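Local coordinates for protein Exo-1,5-alpha-l-arabinofuranobiosidase (Gibberella zeae, PDB 2YDT) that probably hydrolyses alpha-1,5-linked arabinan from the chain end to release arabinobiose, and here holds an iminosugar inhibitor together with arabinofuranose, at residues 186-189 and 190-193; 75-79 and 80-84; 197-200 and 201-204. All coordinates share one frame; numbering follows the deposited sequence.

How the interactions relate
Six antiparallel sheets of four strands make this chain a six-bladed beta-propeller, and the three contacts lie in series along it, none nested in or crossing another. Interaction 2 comes first, closing the loop that leaves outer strand 70-75 of one blade and leads to 84-85 and the next sheet. Interaction 1 then closes the turn between strands 182-188 and 198-201, the third and fourth of their sheet. Interaction 3 follows where 198-201 ends and the chain departs for strand 209-217 of the next sheet. Interactions 1 and 3 share a sheet and touch, Q186 CD lying 3.8 Å from V197 CG2; interaction 2 stands apart, its centre about 29 Å from that of interaction 3.

Interaction 1: 186-189 and 190-193; sequences QTTT and DLKK
T188, the last residue of strand 182-188, reaches into the turn made by D190 to K193, which links the third and fourth strands of a propeller blade. That position, and the sequence T188-x-D190 followed by W194, recall the Asp-box turns of sialidases in a shorter form. Starting at CB, T188 already lies 3.3 Å from K193 O. Its methyl, CG2, heads to L191, meeting the backbone N and CA of that leucine. The hydroxyl is swung opposite the backbone N (chi1 -172°), which puts it inside the turn. There T188 OG1 donates to K193 O at 2.8 Å, from above the carbonyl plane, while it accepts two weak bonds, from L191 N at 2.9 Å and from D190 N at 3.3 Å. L191, with a phi of 65°, bends the chain back, and its O bonds S137 OG on strand 134-142, tying the turn to the preceding blade. A water accepts from T189 N and lies within hydrogen-bonding distance of D190 OD1 and K193 O. D190 supplies the second clamp, an Asx turn: OD1 takes K192 N at 2.9 Å from above the carboxylate plane. K193 N comes to D190 OD1 on its syn lone pair, at 2.9 Å and nearly straight at 176°.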
ATOM      1  N   GLN A 186      13.109   7.167  -3.084  1.00  7.69           N
ATOM      2  CA  GLN A 186      14.543   6.997  -2.989  1.00  7.49           C
ATOM      3  C   GLN A 186      14.872   5.592  -3.457  1.00  8.75           C
ATOM      4  O   GLN A 186      14.030   4.688  -3.396  1.00  8.85           O
ATOM      5  CB  GLN A 186      15.045   7.230  -1.561  1.00  8.01           C
ATOM      6  CG  GLN A 186      14.928   8.694  -1.105  1.00  8.18           C
ATOM      7  CD  GLN A 186      15.298   8.896   0.338  1.00  8.19           C
ATOM      8  OE1 GLN A 186      14.445   9.072   1.206  1.00  9.01           O
ATOM      9  NE2 GLN A 186      16.605   8.854   0.617  1.00  7.99           N
ATOM     10  N   THR A 187      16.114   5.394  -3.916  1.00  8.39           N
ATOM     11  CA  THR A 187      16.540   4.077  -4.348  1.00  8.19           C
ATOM     12  C   THR A 187      17.732   3.554  -3.527  1.00  8.85           C
ATOM     13  O   THR A 187      18.435   4.318  -2.863  1.00  9.08           O
ATOM     14  CB  THR A 187      16.944   4.070  -5.859  1.00  8.44           C
ATOM     15  OG1 THR A 187      18.169   4.822  -6.068  1.00  9.39           O
ATOM     16  CG2 THR A 187      15.838   4.612  -6.752  1.00  9.41           C
ATOM     17  N   THR A 188      17.933   2.245  -3.592  1.00  8.40           N
ATOM     18  CA  THR A 188      19.078   1.627  -2.935  1.00  8.42           C
ATOM     19  C   THR A 188      19.586   0.433  -3.751  1.00  8.11           C
ATOM     20  O   THR A 188      18.812  -0.222  -4.463  1.00  8.04           O
ATOM     21  CB  THR A 188      18.745   1.185  -1.514  1.00  8.64           C
ATOM     22  OG1 THR A 188      19.941   0.766  -0.846  1.00  9.31           O
ATOM     23  CG2 THR A 188      17.729   0.050  -1.492  1.00  8.80           C
ATOM     24  N   THR A 189      20.890   0.131  -3.612  1.00  8.92           N
ATOM     25  CA  THR A 189      21.441  -1.061  -4.186  1.00 11.75           C
ATOM     26  C   THR A 189      21.940  -2.048  -3.129  1.00 10.88           C
ATOM     27  O   THR A 189      22.164  -3.216  -3.446  1.00 11.62           O
ATOM     28  CB  THR A 189      22.586  -0.717  -5.134  1.00 12.60           C
ATOM     29  OG1 THR A 189      23.561   0.082  -4.441  1.00 15.13           O
ATOM     30  CG2 THR A 189      22.045   0.059  -6.347  1.00 15.92           C
ATOM     31  N   ASP A 190      22.073  -1.598  -1.885  1.00 11.62           N
ATOM     32  CA  ASP A 190      22.538  -2.470  -0.779  1.00 11.14           C
ATOM     33  C   ASP A 190      21.600  -2.533   0.419  1.00 11.08           C
ATOM     34  O   ASP A 190      21.917  -3.177   1.425  1.00 11.74           O
ATOM     35  CB  ASP A 190      23.962  -2.090  -0.357  1.00 11.69           C
ATOM     36  CG  ASP A 190      24.043  -0.773   0.381  1.00 11.97           C
ATOM     37  OD1 ASP A 190      23.047   0.012   0.380  1.00 11.79           O
ATOM     38  OD2 ASP A 190      25.083  -0.462   0.987  1.00 15.11           O
ATOM     39  N   LEU A 191      20.438  -1.886   0.299  0.65 10.82           N
ATOM     40  CA  LEU A 191      19.482  -1.725   1.393  0.65 10.33           C
ATOM     41  C   LEU A 191      19.937  -0.882   2.586  0.65 10.84           C
ATOM     42  O   LEU A 191      19.172  -0.721   3.545  0.65 11.54           O
ATOM     43  CB  LEU A 191      18.971  -3.072   1.901  0.65 10.28           C
ATOM     44  CG  LEU A 191      17.815  -3.554   1.070  0.65 12.38           C
ATOM     45  CD1 LEU A 191      17.495  -5.013   1.383  0.65 11.48           C
ATOM     46  CD2 LEU A 191      16.636  -2.594   1.487  0.65 12.04           C
ATOM     47  N   LYS A 192      21.152  -0.347   2.521  1.00 11.33           N
ATOM     48  CA  LYS A 192      21.723   0.488   3.597  1.00 11.77           C
ATOM     49  C   LYS A 192      21.840   1.973   3.234  1.00 11.57           C
ATOM     50  O   LYS A 192      21.492   2.845   4.043  1.00 13.22           O
ATOM     51  CB  LYS A 192      23.110  -0.053   3.990  1.00 12.16           C
ATOM     52  CG  LYS A 192      23.101  -1.521   4.521  1.00 13.97           C
ATOM     53  CD  LYS A 192      22.614  -1.523   5.952  1.00 18.08           C
ATOM     54  CE  LYS A 192      22.628  -2.902   6.628  1.00 21.74           C
ATOM     55  NZ  LYS A 192      22.149  -2.710   8.020  1.00 22.73           N
ATOM     56  N   LYS A 193      22.339   2.246   2.039  1.00 12.09           N
ATOM     57  CA  LYS A 193      22.597   3.603   1.536  1.00 13.93           C
ATOM     58  C   LYS A 193      21.428   3.942   0.603  1.00 12.72           C
ATOM     59  O   LYS A 193      21.145   3.194  -0.329  1.00 12.23           O
ATOM     60  CB  LYS A 193      23.921   3.550   0.752  1.00 15.85           C
ATOM     61  CG  LYS A 193      24.379   4.778  -0.042  1.00 20.84           C
ATOM     62  CD  LYS A 193      25.707   4.453  -0.825  1.00 25.79           C
ATOM     63  CE  LYS A 193      26.310   5.730  -1.435  1.00 29.75           C
ATOM     64  NZ  LYS A 193      27.515   5.440  -2.291  1.00 31.37           N
TER
HETATM   65  O   HOH W   1      22.914   1.643  -2.117  1.00 24.00           O

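Interaction 2: 75-79 and 80-84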
ATOM      1  N   VAL A  75       7.085  -7.413  14.186  1.00  7.42           N
ATOM      2  CA  VAL A  75       8.129  -6.498  13.794  1.00  6.60           C
ATOM      3  C   VAL A  75       8.111  -5.354  14.815  1.00  7.13           C
ATOM      4  O   VAL A  75       7.136  -4.603  14.945  1.00  8.07           O
ATOM      5  CB  VAL A  75       7.955  -5.937  12.367  1.00  6.88           C
ATOM      6  CG1 VAL A  75       9.322  -5.333  11.897  1.00  6.94           C
ATOM      7  CG2 VAL A  75       7.488  -6.994  11.413  1.00  6.59           C
ATOM      8  N   LYS A  76       9.203  -5.219  15.561  1.00  7.63           N
ATOM      9  CA  LYS A  76       9.342  -4.214  16.621  1.00  7.19           C
ATOM     10  C   LYS A  76      10.390  -3.155  16.297  1.00  7.01           C
ATOM     11  O   LYS A  76      11.389  -3.439  15.599  1.00  7.79           O
ATOM     12  CB  LYS A  76       9.720  -4.880  17.960  1.00  7.19           C
ATOM     13  CG  LYS A  76       8.696  -5.859  18.466  1.00  7.89           C
ATOM     14  CD  LYS A  76       9.043  -6.343  19.874  1.00  9.87           C
ATOM     15  CE  LYS A  76       8.077  -7.378  20.360  1.00 11.99           C
ATOM     16  NZ  LYS A  76       8.443  -7.903  21.758  1.00 11.76           N
ATOM     17  N   ASP A  77      10.179  -1.949  16.818  1.00  7.28           N
ATOM     18  CA  ASP A  77      11.163  -0.875  16.733  1.00  8.03           C
ATOM     19  C   ASP A  77      12.282  -1.176  17.775  1.00  8.47           C
ATOM     20  O   ASP A  77      12.028  -1.078  18.973  1.00  8.62           O
ATOM     21  CB  ASP A  77      10.495   0.437  17.069  1.00  7.87           C
ATOM     22  CG  ASP A  77      11.463   1.596  17.231  1.00  7.70           C
ATOM     23  OD1 ASP A  77      12.626   1.504  16.776  1.00  8.20           O
ATOM     24  OD2 ASP A  77      10.997   2.596  17.787  1.00  7.70           O
ATOM     25  N   THR A  78      13.450  -1.555  17.273  1.00  8.67           N
ATOM     26  CA  THR A  78      14.623  -1.846  18.125  1.00  9.14           C
ATOM     27  C   THR A  78      15.566  -0.662  18.187  1.00 10.12           C
ATOM     28  O   THR A  78      16.558  -0.697  18.927  1.00 10.33           O
ATOM     29  CB  THR A  78      15.376  -3.040  17.608  1.00  8.29           C
ATOM     30  OG1 THR A  78      15.944  -2.747  16.338  1.00  8.54           O
ATOM     31  CG2 THR A  78      14.469  -4.301  17.504  1.00  9.24           C
ATOM     32  N   GLN A  79      15.271   0.422  17.463  1.00  9.25           N
ATOM     33  CA  GLN A  79      16.187   1.531  17.322  1.00  8.88           C
ATOM     34  C   GLN A  79      15.834   2.787  18.099  1.00 10.31           C
ATOM     35  O   GLN A  79      16.732   3.460  18.620  1.00 10.91           O
ATOM     36  CB  GLN A  79      16.299   1.878  15.830  1.00  9.34           C
ATOM     37  CG  GLN A  79      16.835   0.736  14.975  1.00  9.44           C
ATOM     38  CD  GLN A  79      18.199   0.278  15.445  1.00  9.77           C
ATOM     39  OE1 GLN A  79      19.178   1.041  15.424  1.00  9.99           O
ATOM     40  NE2 GLN A  79      18.241  -0.938  15.968  1.00 10.10           N
ATOM     41  N   ASN A  80      14.555   3.158  18.124  1.00  9.45           N
ATOM     42  CA  ASN A  80      14.152   4.508  18.537  1.00  9.54           C
ATOM     43  C   ASN A  80      13.413   4.613  19.856  1.00  8.50           C
ATOM     44  O   ASN A  80      13.185   5.707  20.343  1.00  9.55           O
ATOM     45  CB  ASN A  80      13.257   5.169  17.430  1.00  8.54           C
ATOM     46  CG  ASN A  80      13.820   4.993  16.038  1.00  8.69           C
ATOM     47  OD1 ASN A  80      15.000   5.306  15.787  1.00  9.62           O
ATOM     48  ND2 ASN A  80      12.975   4.546  15.087  1.00  7.75           N
ATOM     49  N   ASN A  81      13.062   3.475  20.448  1.00  9.46           N
ATOM     50  CA  ASN A  81      12.176   3.406  21.592  1.00  9.75           C
ATOM     51  C   ASN A  81      10.877   4.194  21.357  1.00  9.42           C
ATOM     52  O   ASN A  81      10.366   4.882  22.241  1.00  9.47           O
ATOM     53  CB  ASN A  81      12.873   3.866  22.896  1.00 10.49           C
ATOM     54  CG  ASN A  81      12.203   3.300  24.143  1.00 13.08           C
ATOM     55  OD1 ASN A  81      11.364   2.393  24.104  1.00 11.90           O
ATOM     56  ND2 ASN A  81      12.611   3.828  25.289  1.00 20.73           N
ATOM     57  N   TRP A  82      10.352   4.078  20.145  1.00  9.05           N
ATOM     58  CA  TRP A  82       9.125   4.748  19.763  1.00  8.28           C
ATOM     59  C   TRP A  82       7.983   3.758  19.461  1.00  7.94           C
ATOM     60  O   TRP A  82       6.834   3.988  19.857  1.00  8.94           O
ATOM     61  CB  TRP A  82       9.369   5.586  18.477  1.00  7.49           C
ATOM     62  CG  TRP A  82      10.148   6.849  18.631  1.00  9.13           C
ATOM     63  CD1 TRP A  82      10.486   7.486  19.789  1.00 10.16           C
ATOM     64  CD2 TRP A  82      10.571   7.680  17.571  1.00  9.96           C
ATOM     65  NE1 TRP A  82      11.149   8.663  19.507  1.00 12.26           N
ATOM     66  CE2 TRP A  82      11.218   8.813  18.147  1.00 10.81           C
ATOM     67  CE3 TRP A  82      10.509   7.581  16.176  1.00  9.91           C
ATOM     68  CZ2 TRP A  82      11.765   9.825  17.358  1.00 12.14           C
ATOM     69  CZ3 TRP A  82      11.039   8.595  15.413  1.00 11.95           C
ATOM     70  CH2 TRP A  82      11.658   9.700  15.994  1.00 12.33           C
ATOM     71  N   GLY A  83       8.283   2.732  18.680  1.00  8.55           N
ATOM     72  CA  GLY A  83       7.255   1.830  18.122  1.00  8.07           C
ATOM     73  C   GLY A  83       7.230   1.882  16.597  1.00  7.79           C
ATOM     74  O   GLY A  83       7.724   2.812  15.984  1.00  7.67           O
ATOM     75  N   LEU A  84       6.703   0.824  16.004  1.00  7.30           N
ATOM     76  CA  LEU A  84       6.426   0.743  14.539  1.00  6.87           C
ATOM     77  C   LEU A  84       4.905   0.934  14.446  1.00  6.33           C
ATOM     78  O   LEU A  84       4.127   0.064  14.822  1.00  6.86           O
ATOM     79  CB  LEU A  84       6.892  -0.591  13.948  1.00  7.25           C
ATOM     80  CG  LEU A  84       8.410  -0.728  13.819  1.00  8.18           C
ATOM     81  CD1 LEU A  84       8.789  -2.065  13.188  1.00  6.82           C
ATOM     82  CD2 LEU A  84       8.999   0.428  12.986  1.00 12.29           C
TER
HETATM   83  O   HOH W   2      13.297   0.444  20.980  1.00 13.70           O
HETATM   84  O   HOH W   3      15.528   1.344  21.069  1.00 35.13           O
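The carboxylate of D77 is the flat group at the centre of this loop, ringed by backbone N-H groups of Q79, N80, W82 and G83. Two of them, Q79 N and N80 N, approach D77 OD1 from one face of the carboxylate; Q79 N is the more tilted, and N80 N comes in on the syn side at 2.9 Å. At the other oxygen, G83 N uses the anti lone pair of D77 OD2, also at 2.9 Å, whereas W82 N meets OD2 nearly along the C-O bond. The second flat group is the indole of W82: N80 CB rests 3.6 Å above one face, toward its rim. The N80 amide stands 52° from the D77 carboxylate and is not bonded to it; its ND2 turns instead to S111 OG and E122 OE2.

The bond from Q79 N makes an Asx turn, and the further three extend the grip round the whole bend. D77 can reach them because CG points opposite its backbone N (chi1 171°), into the curl of the chain. G83, at phi 117°, adopts a backbone shape that suits glycine. On the apolar side, L84 CD1 packs 3.6 Å from V75 CG1, while L84 CG lies beside D77 N, which brings the two ends of the loop together. Outside, Q79 NE2 donates to T78 OG1, its partner lying in the amide plane. A water donating to D77 O at 2.8 Å accepts weakly from N81 N.

D77 OD2 also has a weak hydrogen bond with S111 OG. With four N-H groups turned onto one carboxylate, D77 would be expected to remain ionised, consistent with a charge stabilised by the N-H groups of this loop between two blades.

Interaction 3: 197-200 and 201-204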
ATOM      1  N   VAL A 197      16.503  12.128  -2.650  1.00  9.76           N
ATOM      2  CA  VAL A 197      15.057  12.128  -2.962  1.00 10.41           C
ATOM      3  C   VAL A 197      14.792  12.573  -4.395  1.00 10.36           C
ATOM      4  O   VAL A 197      15.350  13.598  -4.859  1.00 12.09           O
ATOM      5  CB  VAL A 197      14.308  12.993  -1.980  1.00  8.66           C
ATOM      6  CG1 VAL A 197      12.805  13.105  -2.330  1.00 11.59           C
ATOM      7  CG2 VAL A 197      14.458  12.454  -0.550  1.00 11.98           C
ATOM      8  N   VAL A 198      13.951  11.809  -5.099  1.00 10.09           N
ATOM      9  CA  VAL A 198      13.506  12.132  -6.465  1.00  9.24           C
ATOM     10  C   VAL A 198      11.992  12.349  -6.438  1.00  9.00           C
ATOM     11  O   VAL A 198      11.252  11.488  -5.948  1.00  8.44           O
ATOM     12  CB  VAL A 198      13.834  11.017  -7.437  1.00  9.81           C
ATOM     13  CG1 VAL A 198      13.321  11.291  -8.896  1.00 11.04           C
ATOM     14  CG2 VAL A 198      15.373  10.692  -7.440  1.00 11.95           C
ATOM     15  N   ASP A 199      11.529  13.472  -6.997  1.00  8.82           N
ATOM     16  CA  ASP A 199      10.082  13.739  -7.060  1.00  8.91           C
ATOM     17  C   ASP A 199       9.404  12.848  -8.096  1.00  8.92           C
ATOM     18  O   ASP A 199       9.936  12.645  -9.220  1.00  9.42           O
ATOM     19  CB  ASP A 199       9.828  15.191  -7.409  1.00 10.41           C
ATOM     20  CG  ASP A 199      10.199  16.151  -6.277  1.00 12.48           C
ATOM     21  OD1 ASP A 199      10.458  15.715  -5.134  1.00 16.21           O
ATOM     22  OD2 ASP A 199      10.386  17.361  -6.562  1.00 22.05           O
ATOM     23  N   ASP A 200       8.236  12.305  -7.716  1.00  8.54           N
ATOM     24  CA  ASP A 200       7.430  11.435  -8.555  1.00  8.58           C
ATOM     25  C   ASP A 200       6.169  12.124  -9.100  1.00  8.84           C
ATOM     26  O   ASP A 200       5.708  11.766 -10.188  1.00  8.74           O
ATOM     27  CB  ASP A 200       7.000  10.176  -7.799  1.00  8.22           C
ATOM     28  CG  ASP A 200       8.154   9.271  -7.450  1.00  9.74           C
ATOM     29  OD1 ASP A 200       9.086   9.149  -8.266  1.00  9.61           O
ATOM     30  OD2 ASP A 200       8.102   8.693  -6.327  1.00  8.02           O
ATOM     31  N   THR A 201       5.577  13.014  -8.303  1.00  7.95           N
ATOM     32  CA  THR A 201       4.325  13.684  -8.657  1.00  8.10           C
ATOM     33  C   THR A 201       4.166  14.841  -7.693  1.00  9.36           C
ATOM     34  O   THR A 201       4.290  14.686  -6.480  1.00  8.58           O
ATOM     35  CB  THR A 201       3.092  12.719  -8.579  1.00  8.13           C
ATOM     36  OG1 THR A 201       2.997  11.960  -9.785  1.00  7.90           O
ATOM     37  CG2 THR A 201       1.781  13.479  -8.385  1.00  8.69           C
ATOM     38  N   LYS A 202       3.928  16.027  -8.241  1.00  9.02           N
ATOM     39  CA  LYS A 202       3.702  17.219  -7.450  1.00  9.23           C
ATOM     40  C   LYS A 202       2.886  18.213  -8.259  1.00 10.43           C
ATOM     41  O   LYS A 202       2.906  18.191  -9.479  1.00 10.84           O
ATOM     42  CB  LYS A 202       5.005  17.877  -7.015  1.00 10.51           C
ATOM     43  CG  LYS A 202       5.890  18.368  -8.136  1.00 11.76           C
ATOM     44  CD  LYS A 202       7.280  18.695  -7.589  1.00 15.68           C
ATOM     45  CE  LYS A 202       8.212  19.157  -8.685  1.00 19.78           C
ATOM     46  NZ  LYS A 202       9.558  19.380  -8.104  1.00 22.17           N
ATOM     47  N   TYR A 203       2.171  19.079  -7.561  1.00  9.21           N
ATOM     48  CA  TYR A 203       1.229  20.011  -8.170  1.00  9.64           C
ATOM     49  C   TYR A 203       1.485  21.450  -7.712  1.00 10.59           C
ATOM     50  O   TYR A 203       1.736  21.712  -6.574  1.00 10.64           O
ATOM     51  CB  TYR A 203      -0.204  19.566  -7.875  1.00  8.65           C
ATOM     52  CG  TYR A 203      -0.571  18.323  -8.643  1.00  8.78           C
ATOM     53  CD1 TYR A 203      -0.943  18.364  -9.982  1.00  9.64           C
ATOM     54  CD2 TYR A 203      -0.472  17.059  -8.064  1.00  9.10           C
ATOM     55  CE1 TYR A 203      -1.239  17.234 -10.677  1.00  8.92           C
ATOM     56  CE2 TYR A 203      -0.750  15.925  -8.762  1.00  9.60           C
ATOM     57  CZ  TYR A 203      -1.151  15.992 -10.089  1.00  8.53           C
ATOM     58  OH  TYR A 203      -1.412  14.864 -10.825  1.00  9.86           O
ATOM     59  N   ALA A 204       1.408  22.378  -8.659  1.00 10.70           N
ATOM     60  CA  ALA A 204       1.646  23.799  -8.439  1.00 10.53           C
ATOM     61  C   ALA A 204       0.713  24.456  -7.421  1.00 11.01           C
ATOM     62  O   ALA A 204       1.127  25.390  -6.705  1.00 12.41           O
ATOM     63  CB  ALA A 204       1.513  24.542  -9.810  1.00 11.31           C
TER
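D199 and K202 form a salt bridge across the end of strand 198-201, with K202 NZ 2.7 Å from D199 OD2. The ammonium comes to the anti side of that oxygen, 16° out of the carboxylate plane. K202 gets there because CG leaves CA between the backbone N and the carbonyl carbon (chi1 62°) and the rest of the chain runs straight out. K202 CD and CE pass close to D199 OD2, each 3.5 Å from it, as the lysine crosses the acid at a slant. The other first-shell bond spans fewer residues: T201 OG1 donates to D200 O at 2.7 Å. It stands above the carbonyl plane, with a C=O...O angle of only 103°, a folded-back bond between adjacent residues.

In the next shell, D199 OD1 makes a salt bridge to K182 NZ, so both lysines grip the carboxylate. Such a setting probably keeps it charged and limits its rotation. The lysine chain of K202 lies against H179 and L257, while D200 turns the other way and bonds H185 ND1 through OD1. D200 and T201 both face L183, a classic beta bulge, which turns these two side chains to the same side, toward Y225 of strand 223-230.

Farther along, Y203 stacks its ring with Y229 of the next blade. The contact thus sits at the edge of a propeller sheet: 198-201 is its outermost strand, paired antiparallel with 182-188, and after the bulge the strand ends and the chain leads on to strand 209-217, which opens the next sheet.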